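11S globulin (Wrightia tinctoria, PDB 5WXU) probably serves as a seed storage protein, a hexameric nutrient reservoir, and binds the plant hormone auxin (indole-3-acetic acid). Local coordinates at residues B[184-189]-B[195-200]; B[171-176]-B[267-272]. All coordinates share one frame; numbering follows the deposited sequence.

Contact 1 of 2, residues B[184-189]-B[195-200]. With PO4 (phosphate ion), chain N.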
loop_
_atom_site.group_PDB
_atom_site.type_symbol
_atom_site.label_atom_id
_atom_site.label_comp_id
_atom_site.label_asym_id
_atom_site.label_seq_id
_atom_site.Cartn_x
_atom_site.Cartn_y
_atom_site.Cartn_z
ATOM N N HIS B 184 13.456 -20.956 12.452
ATOM C CA HIS B 184 12.037 -20.979 12.026
ATOM C C HIS B 184 11.209 -20.081 12.892
ATOM O O HIS B 184 11.312 -20.179 14.120
ATOM C CB HIS B 184 11.441 -22.373 12.063
ATOM C CG HIS B 184 11.847 -23.258 10.944
ATOM N ND1 HIS B 184 12.853 -24.187 11.099
ATOM C CD2 HIS B 184 11.342 -23.454 9.688
ATOM C CE1 HIS B 184 13.020 -24.857 9.978
ATOM N NE2 HIS B 184 12.124 -24.431 9.099
ATOM N N ASP B 185 10.411 -19.196 12.282
ATOM C CA ASP B 185 9.585 -18.236 13.040
ATOM C C ASP B 185 8.203 -18.816 13.219
ATOM O O ASP B 185 7.303 -18.665 12.352
ATOM C CB ASP B 185 9.581 -16.906 12.271
ATOM C CG ASP B 185 8.810 -15.855 12.956
ATOM O OD1 ASP B 185 8.375 -16.085 14.114
ATOM O OD2 ASP B 185 8.547 -14.815 12.256
ATOM N N LEU B 186 8.003 -19.542 14.307
ATOM C CA LEU B 186 6.730 -20.212 14.511
ATOM C C LEU B 186 5.541 -19.290 14.716
ATOM O O LEU B 186 4.448 -19.635 14.341
ATOM C CB LEU B 186 6.802 -21.107 15.760
ATOM C CG LEU B 186 7.895 -22.185 15.679
ATOM C CD1 LEU B 186 7.874 -22.966 17.000
ATOM C CD2 LEU B 186 7.772 -23.125 14.517
ATOM N N SER B 187 5.723 -18.143 15.338
ATOM C CA SER B 187 4.628 -17.270 15.652
ATOM C C SER B 187 4.210 -16.414 14.480
ATOM O O SER B 187 3.324 -15.581 14.633
ATOM C CB SER B 187 4.897 -16.365 16.879
ATOM O OG SER B 187 5.725 -15.249 16.568
ATOM N N ASN B 188 4.864 -16.581 13.357
ATOM C CA ASN B 188 4.593 -15.789 12.131
ATOM C C ASN B 188 3.169 -15.963 11.652
ATOM O O ASN B 188 2.605 -17.004 11.765
ATOM C CB ASN B 188 5.588 -16.236 11.036
ATOM C CG ASN B 188 5.755 -15.194 9.941
ATOM O OD1 ASN B 188 4.926 -15.127 8.977
ATOM N ND2 ASN B 188 6.862 -14.444 10.012
ATOM N N ARG B 189 2.580 -14.875 11.069
ATOM C CA ARG B 189 1.265 -15.001 10.490
ATOM C C ARG B 189 1.154 -16.122 9.450
ATOM O O ARG B 189 0.032 -16.617 9.246
ATOM C CB ARG B 189 0.832 -13.669 9.896
ATOM C CG ARG B 189 1.694 -13.165 8.775
ATOM C CD ARG B 189 1.458 -11.731 8.345
ATOM N NE ARG B 189 2.422 -11.346 7.335
ATOM C CZ ARG B 189 2.386 -10.201 6.627
ATOM N NH1 ARG B 189 1.444 -9.278 6.868
ATOM N NH2 ARG B 189 3.310 -9.966 5.689
ATOM N N GLN B 195 1.796 -23.608 17.472
ATOM C CA GLN B 195 3.155 -23.149 17.694
ATOM C C GLN B 195 4.162 -24.294 17.845
ATOM O O GLN B 195 4.875 -24.399 18.875
ATOM C CB GLN B 195 3.180 -22.201 18.918
ATOM C CG GLN B 195 2.229 -21.018 18.773
ATOM C CD GLN B 195 2.578 -20.221 17.520
ATOM O OE1 GLN B 195 3.633 -19.640 17.456
ATOM N NE2 GLN B 195 1.735 -20.277 16.507
ATOM N N ASN B 196 4.224 -25.120 16.816
ATOM C CA ASN B 196 5.113 -26.292 16.754
ATOM C C ASN B 196 5.542 -26.427 15.319
ATOM O O ASN B 196 4.729 -26.230 14.405
ATOM C CB ASN B 196 4.405 -27.585 17.185
ATOM C CG ASN B 196 3.900 -27.529 18.613
ATOM O OD1 ASN B 196 2.688 -27.238 18.860
ATOM N ND2 ASN B 196 4.816 -27.691 19.567
ATOM N N LEU B 197 6.831 -26.745 15.097
ATOM C CA LEU B 197 7.300 -26.926 13.740
ATOM C C LEU B 197 6.942 -28.279 13.143
ATOM O O LEU B 197 7.193 -29.329 13.798
ATOM C CB LEU B 197 8.825 -26.756 13.709
ATOM C CG LEU B 197 9.505 -26.850 12.376
ATOM C CD1 LEU B 197 9.056 -25.711 11.459
ATOM C CD2 LEU B 197 11.028 -26.802 12.553
ATOM N N ARG B 198 6.480 -28.257 11.898
ATOM C CA ARG B 198 6.351 -29.405 11.041
ATOM C C ARG B 198 7.397 -29.412 9.992
ATOM O O ARG B 198 7.716 -28.360 9.376
ATOM C CB ARG B 198 5.006 -29.447 10.294
ATOM C CG ARG B 198 3.800 -29.881 11.076
ATOM C CD ARG B 198 3.247 -28.839 11.951
ATOM N NE ARG B 198 1.918 -29.175 12.498
ATOM C CZ ARG B 198 1.436 -28.546 13.529
ATOM N NH1 ARG B 198 2.140 -27.601 14.107
ATOM N NH2 ARG B 198 0.263 -28.877 14.033
ATOM N N ARG B 199 8.000 -30.595 9.757
ATOM C CA ARG B 199 8.902 -30.784 8.634
ATOM C C ARG B 199 8.407 -31.882 7.754
ATOM O O ARG B 199 8.432 -33.037 8.133
ATOM C CB ARG B 199 10.354 -31.099 9.067
ATOM C CG ARG B 199 10.918 -30.077 10.082
ATOM C CD ARG B 199 12.339 -30.472 10.517
ATOM N NE ARG B 199 12.621 -30.081 11.893
ATOM C CZ ARG B 199 13.630 -29.309 12.271
ATOM N NH1 ARG B 199 14.484 -28.758 11.385
ATOM N NH2 ARG B 199 13.752 -29.056 13.571
ATOM N N TYR B 200 7.972 -31.504 6.554
ATOM C CA TYR B 200 7.316 -32.396 5.632
ATOM C C TYR B 200 8.289 -32.644 4.514
ATOM O O TYR B 200 8.540 -31.787 3.720
ATOM C CB TYR B 200 5.966 -31.833 5.151
ATOM C CG TYR B 200 4.833 -31.959 6.209
ATOM C CD1 TYR B 200 5.075 -32.450 7.523
ATOM C CD2 TYR B 200 3.553 -31.655 5.909
ATOM C CE1 TYR B 200 4.063 -32.527 8.467
ATOM C CE2 TYR B 200 2.533 -31.692 6.860
ATOM C CZ TYR B 200 2.758 -32.152 8.126
ATOM O OH TYR B 200 1.696 -32.276 9.054
HETATM P P PO4 N . 13.917 -27.950 7.332
HETATM O O1 PO4 N . 12.685 -28.925 6.975
HETATM O O2 PO4 N . 14.766 -27.313 6.244
HETATM O O3 PO4 N . 13.315 -26.633 7.841
HETATM O O4 PO4 N . 14.740 -28.325 8.566
#
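Leu197 drives its forked end between the His184 imidazole and the Arg199 guanidinium. Its CD1 sits over one face of the His184 ring in a CH-pi contact, 3.8 Å from the ring centroid and 18° off the normal, while its CD2 comes to 3.5 Å from His184 ND1. That second methyl also lies over the centre of the Arg199 guanidinium face, so CD2 is shared between the two flat groups while CD1 faces the imidazole. With chi1 of Leu197 at -177°, CG swings opposite the amide nitrogen and carries the fork across to strand 178-185, at about a right angle to the histidine side chain. Leu186 adds a second perpendicular crossing, its CD2 lying 3.9 Å from Leu197 CB, and its other methyl, CD1, rests 3.8 Å from Gln195 O.

These side chains belong to the N-terminal cupin barrel, where strand 178-185 of one sheet gives way to a type I turn from Asp185 to Asn188 and the chain returns to strand 198-201 of the other. A phosphate, probably from the crystallisation liquor, sits beside them: Arg199 NH1 donates to its O4 at 2.9 Å from the edge of the guanidinium, near its plane. Ser96, His85, His168 and Asn98 hold the same ion. His184 NE2 is engaged by Asn98 OD1, which, with Leu197 over the face, restrains the ring's rotation.

Gln195, bent at chi2 (-58°), folds its side chain back against Ser187 in the turn. On the far flank of that turn Asn188 ND2 donates to Asp185 OD2 at 2.8 Å in a nearly straight bond, reaching the carboxylate from above its plane, and the same oxygen forms a salt bridge with Arg28 of a neighbouring subunit.

Contact 2 of 2, residues B[171-176]-B[267-272]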
loop_
_atom_site.group_PDB
_atom_site.type_symbol
_atom_site.label_atom_id
_atom_site.label_comp_id
_atom_site.label_asym_id
_atom_site.label_seq_id
_atom_site.Cartn_x
_atom_site.Cartn_y
_atom_site.Cartn_z
ATOM N N TYR B 171 22.281 -29.160 -1.339
ATOM C CA TYR B 171 23.327 -30.120 -1.743
ATOM C C TYR B 171 24.694 -29.454 -1.502
ATOM O O TYR B 171 24.923 -28.311 -1.893
ATOM C CB TYR B 171 23.165 -30.481 -3.196
ATOM C CG TYR B 171 24.284 -31.367 -3.702
ATOM C CD1 TYR B 171 24.381 -32.653 -3.273
ATOM C CD2 TYR B 171 25.261 -30.873 -4.554
ATOM C CE1 TYR B 171 25.438 -33.475 -3.706
ATOM C CE2 TYR B 171 26.304 -31.681 -5.001
ATOM C CZ TYR B 171 26.379 -32.970 -4.574
ATOM O OH TYR B 171 27.441 -33.746 -5.022
ATOM N N ASN B 172 25.570 -30.208 -0.843
ATOM C CA ASN B 172 26.938 -29.769 -0.538
ATOM C C ASN B 172 27.882 -30.224 -1.647
ATOM O O ASN B 172 28.158 -31.426 -1.758
ATOM C CB ASN B 172 27.410 -30.377 0.791
ATOM C CG ASN B 172 28.782 -29.879 1.162
ATOM O OD1 ASN B 172 29.276 -28.917 0.570
ATOM N ND2 ASN B 172 29.371 -30.493 2.180
ATOM N N GLU B 173 28.408 -29.278 -2.396
ATOM C CA GLU B 173 29.380 -29.595 -3.412
ATOM C C GLU B 173 30.835 -29.434 -2.955
ATOM O O GLU B 173 31.728 -29.736 -3.720
ATOM C CB GLU B 173 29.096 -28.774 -4.687
ATOM C CG GLU B 173 29.335 -27.286 -4.551
ATOM C CD GLU B 173 28.851 -26.528 -5.790
ATOM O OE1 GLU B 173 28.563 -27.190 -6.830
ATOM O OE2 GLU B 173 28.756 -25.287 -5.714
ATOM N N ALA B 174 31.052 -28.964 -1.744
ATOM C CA ALA B 174 32.400 -28.683 -1.239
ATOM C C ALA B 174 32.953 -29.928 -0.547
ATOM O O ALA B 174 32.215 -30.856 -0.242
ATOM C CB ALA B 174 32.328 -27.566 -0.248
ATOM N N THR B 175 34.267 -29.931 -0.298
ATOM C CA THR B 175 34.860 -30.963 0.531
ATOM C C THR B 175 34.581 -30.788 2.018
ATOM O O THR B 175 34.464 -31.815 2.765
ATOM C CB THR B 175 36.406 -31.045 0.251
ATOM O OG1 THR B 175 36.971 -29.759 0.405
ATOM C CG2 THR B 175 36.643 -31.479 -1.198
ATOM N N GLU B 176 34.564 -29.531 2.516
ATOM C CA GLU B 176 34.197 -29.261 3.908
ATOM C C GLU B 176 32.673 -29.342 4.106
ATOM O O GLU B 176 31.925 -29.189 3.142
ATOM C CB GLU B 176 34.708 -27.933 4.483
ATOM C CG GLU B 176 34.061 -26.669 3.941
ATOM C CD GLU B 176 34.573 -26.143 2.593
ATOM O OE1 GLU B 176 34.295 -24.916 2.394
ATOM O OE2 GLU B 176 35.185 -26.868 1.718
ATOM N N LEU B 267 22.913 -31.548 -12.402
ATOM C CA LEU B 267 21.762 -30.625 -12.594
ATOM C C LEU B 267 22.071 -29.651 -13.698
ATOM O O LEU B 267 23.193 -29.655 -14.250
ATOM C CB LEU B 267 21.381 -29.959 -11.273
ATOM C CG LEU B 267 22.488 -29.422 -10.371
ATOM C CD1 LEU B 267 23.062 -28.180 -10.984
ATOM C CD2 LEU B 267 21.933 -29.063 -9.012
ATOM N N VAL B 268 21.100 -28.839 -14.076
ATOM C CA VAL B 268 21.268 -27.909 -15.164
ATOM C C VAL B 268 21.765 -26.624 -14.508
ATOM O O VAL B 268 21.074 -26.015 -13.692
ATOM C CB VAL B 268 19.955 -27.680 -15.943
ATOM C CG1 VAL B 268 20.129 -26.677 -17.082
ATOM C CG2 VAL B 268 19.442 -28.979 -16.513
ATOM N N ARG B 269 22.940 -26.182 -14.901
ATOM C CA ARG B 269 23.502 -25.013 -14.295
ATOM C C ARG B 269 24.343 -24.214 -15.240
ATOM O O ARG B 269 24.994 -24.783 -16.144
ATOM C CB ARG B 269 24.286 -25.352 -13.031
ATOM C CG ARG B 269 25.454 -26.303 -13.264
ATOM C CD ARG B 269 26.730 -25.764 -12.616
ATOM N NE ARG B 269 26.994 -26.439 -11.352
ATOM C CZ ARG B 269 27.600 -25.907 -10.293
ATOM N NH1 ARG B 269 28.024 -24.643 -10.269
ATOM N NH2 ARG B 269 27.751 -26.663 -9.211
ATOM N N PRO B 270 24.323 -22.875 -15.060
ATOM C CA PRO B 270 24.955 -22.074 -16.047
ATOM C C PRO B 270 26.449 -22.325 -16.115
ATOM O O PRO B 270 27.090 -22.586 -15.121
ATOM C CB PRO B 270 24.636 -20.650 -15.606
ATOM C CG PRO B 270 23.397 -20.799 -14.852
ATOM C CD PRO B 270 23.581 -22.046 -14.093
ATOM N N SER B 271 26.907 -22.350 -17.344
ATOM C CA SER B 271 28.269 -22.535 -17.737
ATOM C C SER B 271 29.042 -21.158 -17.760
ATOM O O SER B 271 28.445 -20.078 -17.878
ATOM C CB SER B 271 28.204 -23.151 -19.158
ATOM O OG SER B 271 27.071 -22.611 -19.919
ATOM N N SER B 272 30.360 -21.208 -17.665
ATOM C CA SER B 272 31.231 -20.081 -18.054
ATOM C C SER B 272 30.779 -19.350 -19.337
ATOM O O SER B 272 30.364 -19.959 -20.339
ATOM C CB SER B 272 32.689 -20.527 -18.231
ATOM O OG SER B 272 33.376 -20.431 -17.000
HETATM O O HOH W 1 29.562 -23.869 -7.627
#
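Glu173 and Arg269 reach for each other from opposite directions and meet in a single salt bridge, OE1 of the glutamate lying 2.6 Å from NH2 of the arginine. The glutamate stands just beyond strand 168-172 of the N-terminal cupin barrel, in a bend opened by an Asx turn in which Asn172 OD1 accepts from Ala174 N at 2.9 Å. The arginine comes from the long irregular connection between strands 258-260 and 296-298. Asn172 ND2 braces the bend further by donating to Glu176 O at 3.0 Å.

The close part is small. Carboxylate and guanidinium are almost coplanar, 23° apart, and OE1 approaches the guanidinium at its edge, yet the N-H points poorly at it (126°), so the hydrogen bond within the ion pair is weak despite its shortness. Nor do the groups dock side by side: Glu173 OE2 stays 3.9 Å from Arg269 NH2. The glutamate chain runs straight beyond CG, whereas the arginine chain bends twice, at chi2 and chi3, to present NH2. Both side chains lie against Ile112 of strand 110-115, and Arg269 also rests on Phe153.

Away from that support the contact is loose. Only 79 Å² is buried between the segments, both charged residues remain partly exposed, and water completes the link. Glu303 of another subunit forms a long, weak ion pair with Arg269 NH1. With an alanine in place of Glu173, Arg269 would probably lose the carboxylate opposite NH2, leaving its guanidinium freer to turn and the bridging water without its carboxylate partner. That water lies at the guanidinium edge, donating to Glu173 OE2 at 2.5 Å and accepting from Arg269 NH1 at 3.2 Å.

Overall arrangement
Along the chain contact 1 is nested inside the loop closed by contact 2, and strands 168-172 and 178-185, which lead into the first segment of each, follow one another. The two do not touch: their centres lie 30 Å apart and their nearest atoms about 15 Å. Contact 1 is buried, about 13 Å from the chain centre, whereas contact 2 is at the surface, about 23 Å from it. Both reach the same sheet of the N-terminal cupin domain, and His168, which starts the strand leading to contact 2, binds the phosphate of contact 1. Neither includes Gly119, Cys120, Pro121 or Arg427 of the auxin sites. Each lies beside other subunits of the hexamer.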